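Local coordinates for protein chitinase (Paenibacillus sp. FPU-7, PDB 5GZT) that probably hydrolyses beta-1,4 linkages between N-acetylglucosamine units at random inside chitin and chitodextrin chains, at residues B[649-661]-B[671-683]. Sequence-based numbering, arbitrary orientation.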
loop_
_atom_site.group_PDB
_atom_site.type_symbol
_atom_site.label_atom_id
_atom_site.label_comp_id
_atom_site.label_asym_id
_atom_site.label_seq_id
_atom_site.Cartn_x
_atom_site.Cartn_y
_atom_site.Cartn_z
ATOM N N PRO B 649 7.878 4.467 -20.704
ATOM C CA PRO B 649 6.845 5.369 -20.227
ATOM C C PRO B 649 5.430 4.805 -20.523
ATOM O O PRO B 649 5.240 3.987 -21.472
ATOM C CB PRO B 649 7.129 6.677 -20.961
ATOM C CG PRO B 649 8.432 6.481 -21.680
ATOM C CD PRO B 649 8.570 5.008 -21.887
ATOM N N LEU B 650 4.500 5.194 -19.654
ATOM C CA LEU B 650 3.122 4.821 -19.791
ATOM C C LEU B 650 2.547 5.535 -21.014
ATOM O O LEU B 650 2.823 6.692 -21.264
ATOM C CB LEU B 650 2.369 5.172 -18.510
ATOM C CG LEU B 650 2.841 4.468 -17.239
ATOM C CD1 LEU B 650 2.275 5.062 -15.934
ATOM C CD2 LEU B 650 2.478 3.002 -17.356
ATOM N N SER B 651 1.807 4.789 -21.826
ATOM C CA SER B 651 0.967 5.296 -22.879
ATOM C C SER B 651 -0.388 5.841 -22.398
ATOM O O SER B 651 -1.011 5.285 -21.565
ATOM C CB SER B 651 0.632 4.117 -23.838
ATOM O OG SER B 651 1.670 4.085 -24.779
ATOM N N VAL B 652 -0.870 6.905 -22.998
ATOM C CA VAL B 652 -2.245 7.301 -22.809
ATOM C C VAL B 652 -3.089 6.112 -23.353
ATOM O O VAL B 652 -2.703 5.491 -24.342
ATOM C CB VAL B 652 -2.541 8.579 -23.570
ATOM C CG1 VAL B 652 -4.037 8.949 -23.490
ATOM C CG2 VAL B 652 -1.741 9.798 -23.052
ATOM N N GLY B 653 -4.165 5.791 -22.664
ATOM C CA GLY B 653 -5.125 4.712 -22.959
ATOM C C GLY B 653 -6.523 5.379 -23.122
ATOM O O GLY B 653 -6.883 6.381 -22.414
ATOM N N THR B 654 -7.284 4.875 -24.091
ATOM C CA THR B 654 -8.681 5.222 -24.269
ATOM C C THR B 654 -9.707 4.112 -24.211
ATOM O O THR B 654 -9.351 2.942 -24.318
ATOM C CB THR B 654 -8.833 5.917 -25.623
ATOM O OG1 THR B 654 -8.543 4.996 -26.691
ATOM C CG2 THR B 654 -7.970 7.111 -25.712
ATOM N N SER B 655 -10.982 4.507 -23.975
ATOM C CA SER B 655 -12.132 3.656 -24.086
ATOM C C SER B 655 -13.138 4.424 -24.941
ATOM O O SER B 655 -12.866 5.517 -25.393
ATOM C CB SER B 655 -12.692 3.157 -22.729
ATOM O OG SER B 655 -13.245 4.257 -22.028
ATOM N N VAL B 656 -14.281 3.832 -25.262
ATOM C CA VAL B 656 -15.248 4.551 -26.024
ATOM C C VAL B 656 -16.566 4.659 -25.221
ATOM O O VAL B 656 -17.023 3.719 -24.589
ATOM C CB VAL B 656 -15.539 3.749 -27.318
ATOM C CG1 VAL B 656 -16.679 4.439 -28.100
ATOM C CG2 VAL B 656 -14.293 3.674 -28.166
ATOM N N TYR B 657 -17.217 5.809 -25.291
ATOM C CA TYR B 657 -18.478 5.976 -24.627
ATOM C C TYR B 657 -19.564 6.192 -25.702
ATOM O O TYR B 657 -20.672 5.685 -25.574
ATOM C CB TYR B 657 -18.393 7.251 -23.771
ATOM C CG TYR B 657 -19.692 7.580 -23.079
ATOM C CD1 TYR B 657 -20.046 6.967 -21.894
ATOM C CD2 TYR B 657 -20.485 8.530 -23.582
ATOM C CE1 TYR B 657 -21.255 7.259 -21.252
ATOM C CE2 TYR B 657 -21.687 8.810 -23.027
ATOM C CZ TYR B 657 -22.057 8.199 -21.858
ATOM O OH TYR B 657 -23.266 8.663 -21.371
ATOM N N ALA B 658 -19.242 6.940 -26.734
ATOM C CA ALA B 658 -20.103 7.159 -27.898
ATOM C C ALA B 658 -19.277 6.926 -29.168
ATOM O O ALA B 658 -18.423 7.725 -29.507
ATOM C CB ALA B 658 -20.696 8.555 -27.923
ATOM N N GLY B 659 -19.490 5.803 -29.823
ATOM C CA GLY B 659 -18.627 5.420 -30.944
ATOM C C GLY B 659 -19.289 5.258 -32.293
ATOM O O GLY B 659 -18.599 4.790 -33.285
ATOM N N THR B 660 -20.510 5.784 -32.421
ATOM C CA THR B 660 -21.245 5.692 -33.698
ATOM C C THR B 660 -21.870 7.017 -34.122
ATOM O O THR B 660 -22.468 7.732 -33.320
ATOM C CB THR B 660 -22.390 4.718 -33.588
ATOM O OG1 THR B 660 -21.932 3.413 -33.297
ATOM C CG2 THR B 660 -23.126 4.649 -34.919
ATOM N N VAL B 661 -21.630 7.390 -35.362
ATOM C CA VAL B 661 -22.374 8.399 -36.064
ATOM C C VAL B 661 -22.905 7.713 -37.332
ATOM O O VAL B 661 -22.106 7.067 -38.055
ATOM C CB VAL B 661 -21.555 9.601 -36.414
ATOM C CG1 VAL B 661 -22.379 10.575 -37.242
ATOM C CG2 VAL B 661 -21.028 10.289 -35.148
ATOM N N ALA B 671 -24.641 15.741 -38.239
ATOM C CA ALA B 671 -23.742 16.126 -37.177
ATOM C C ALA B 671 -23.777 15.053 -36.138
ATOM O O ALA B 671 -24.771 14.368 -35.955
ATOM C CB ALA B 671 -24.170 17.468 -36.545
ATOM N N GLY B 672 -22.683 14.871 -35.430
ATOM C CA GLY B 672 -22.617 13.804 -34.389
ATOM C C GLY B 672 -21.346 13.946 -33.620
ATOM O O GLY B 672 -20.470 14.663 -34.069
ATOM N N THR B 673 -21.249 13.271 -32.474
ATOM C CA THR B 673 -20.145 13.361 -31.614
ATOM C C THR B 673 -19.667 12.003 -31.145
ATOM O O THR B 673 -20.424 11.195 -30.615
ATOM C CB THR B 673 -20.552 14.244 -30.365
ATOM O OG1 THR B 673 -20.939 15.503 -30.892
ATOM C CG2 THR B 673 -19.331 14.483 -29.427
ATOM N N PHE B 674 -18.403 11.770 -31.305
ATOM C CA PHE B 674 -17.721 10.595 -30.734
ATOM C C PHE B 674 -17.153 11.054 -29.381
ATOM O O PHE B 674 -16.658 12.230 -29.258
ATOM C CB PHE B 674 -16.537 10.196 -31.600
ATOM C CG PHE B 674 -16.935 9.701 -32.967
ATOM C CD1 PHE B 674 -17.723 8.574 -33.101
ATOM C CD2 PHE B 674 -16.486 10.325 -34.089
ATOM C CE1 PHE B 674 -18.040 8.058 -34.368
ATOM C CE2 PHE B 674 -16.794 9.829 -35.332
ATOM C CZ PHE B 674 -17.578 8.691 -35.455
ATOM N N ILE B 675 -17.274 10.199 -28.383
ATOM C CA ILE B 675 -16.752 10.477 -27.076
ATOM C C ILE B 675 -15.868 9.345 -26.611
ATOM O O ILE B 675 -16.338 8.236 -26.551
ATOM C CB ILE B 675 -17.878 10.759 -26.057
ATOM C CG1 ILE B 675 -18.669 12.008 -26.482
ATOM C CG2 ILE B 675 -17.266 11.062 -24.661
ATOM C CD1 ILE B 675 -19.976 12.137 -25.644
ATOM N N LEU B 676 -14.617 9.669 -26.232
ATOM C CA LEU B 676 -13.647 8.677 -25.809
ATOM C C LEU B 676 -13.011 9.076 -24.455
ATOM O O LEU B 676 -12.067 9.929 -24.425
ATOM C CB LEU B 676 -12.541 8.525 -26.849
ATOM C CG LEU B 676 -12.992 8.098 -28.267
ATOM C CD1 LEU B 676 -13.305 9.324 -29.101
ATOM C CD2 LEU B 676 -11.970 7.294 -29.003
ATOM N N PRO B 677 -13.488 8.462 -23.393
ATOM C CA PRO B 677 -12.860 8.595 -22.063
ATOM C C PRO B 677 -11.432 8.041 -22.056
ATOM O O PRO B 677 -11.126 7.028 -22.785
ATOM C CB PRO B 677 -13.781 7.778 -21.138
ATOM C CG PRO B 677 -15.106 7.701 -21.900
ATOM C CD PRO B 677 -14.638 7.506 -23.325
ATOM N N LEU B 678 -10.569 8.683 -21.281
ATOM C CA LEU B 678 -9.270 8.145 -21.061
ATOM C C LEU B 678 -9.339 7.146 -19.938
ATOM O O LEU B 678 -10.052 7.324 -18.947
ATOM C CB LEU B 678 -8.254 9.227 -20.817
ATOM C CG LEU B 678 -7.682 9.957 -22.031
ATOM C CD1 LEU B 678 -8.657 10.695 -22.962
ATOM C CD2 LEU B 678 -6.629 10.956 -21.547
ATOM N N THR B 679 -8.620 6.039 -20.126
ATOM C CA THR B 679 -8.401 5.016 -19.172
ATOM C C THR B 679 -7.034 5.155 -18.546
ATOM O O THR B 679 -6.813 4.607 -17.503
ATOM C CB THR B 679 -8.375 3.604 -19.771
ATOM O OG1 THR B 679 -7.463 3.558 -20.849
ATOM C CG2 THR B 679 -9.684 3.296 -20.359
ATOM N N GLN B 680 -6.139 5.875 -19.149
ATOM C CA GLN B 680 -4.800 6.065 -18.578
ATOM C C GLN B 680 -4.344 7.423 -19.037
ATOM O O GLN B 680 -4.412 7.697 -20.224
ATOM C CB GLN B 680 -3.885 4.906 -18.961
ATOM C CG GLN B 680 -2.484 5.114 -18.466
ATOM C CD GLN B 680 -1.641 3.848 -18.413
ATOM O OE1 GLN B 680 -0.935 3.516 -19.387
ATOM N NE2 GLN B 680 -1.659 3.176 -17.257
ATOM N N GLY B 681 -3.954 8.314 -18.092
ATOM C CA GLY B 681 -3.675 9.707 -18.444
ATOM C C GLY B 681 -4.880 10.568 -18.157
ATOM O O GLY B 681 -6.015 10.062 -18.143
ATOM N N THR B 682 -4.653 11.871 -17.989
ATOM C CA THR B 682 -5.670 12.818 -17.615
ATOM C C THR B 682 -5.595 14.001 -18.511
ATOM O O THR B 682 -4.618 14.729 -18.454
ATOM C CB THR B 682 -5.479 13.224 -16.132
ATOM O OG1 THR B 682 -5.238 12.023 -15.315
ATOM C CG2 THR B 682 -6.640 13.970 -15.647
ATOM N N LEU B 683 -6.657 14.285 -19.292
ATOM C CA LEU B 683 -6.670 15.444 -20.139
ATOM C C LEU B 683 -6.523 16.739 -19.298
ATOM O O LEU B 683 -7.042 16.859 -18.194
ATOM C CB LEU B 683 -7.957 15.583 -20.963
ATOM C CG LEU B 683 -8.383 14.412 -21.871
ATOM C CD1 LEU B 683 -9.743 14.694 -22.444
ATOM C CD2 LEU B 683 -7.314 14.269 -22.945
HETATM O O HOH W 1 -7.429 1.387 -22.309
HETATM O O HOH W 2 -22.190 9.389 -31.250
#
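Val661 and Phe674 meet at about a right angle: CG2 of Val661 sits over one face of the Phe674 ring, 4.0 Å from its centroid, in a CH-pi contact displaced toward the rim. The ring swings beside its own backbone N (chi1 -66°), which brings its edge to the 658-660 backbone, with Ala658 O and Thr660 N in its plane. Val756 and Val719, from strands 754-759 and 714-723, also touch the buried Phe674 side chain. With an alanine in place of Phe674, Val661 CG2 would probably lose its aromatic platform and a gap is likely to open against Gly659. Ile675 O takes two N-H groups, from Tyr657 N at 2.9 Å and Ala658 N at 3.2 Å, the latter on a lone pair, while Ile675 N returns a bond to Ala658 O; this is a classic beta bulge. At the far end Gln680 brings CG to 3.4 Å from Ser651 O and pairs antiparallel with Gly653, whose O binds Thr679 N from above the carbonyl plane, a second classic bulge. Residues 653-658 thus line strand 668-678 of one sheet before the chain passes, at 660-662, to strand 754-759 of the other, a strand changing sheets as in immunoglobulin-like sandwiches.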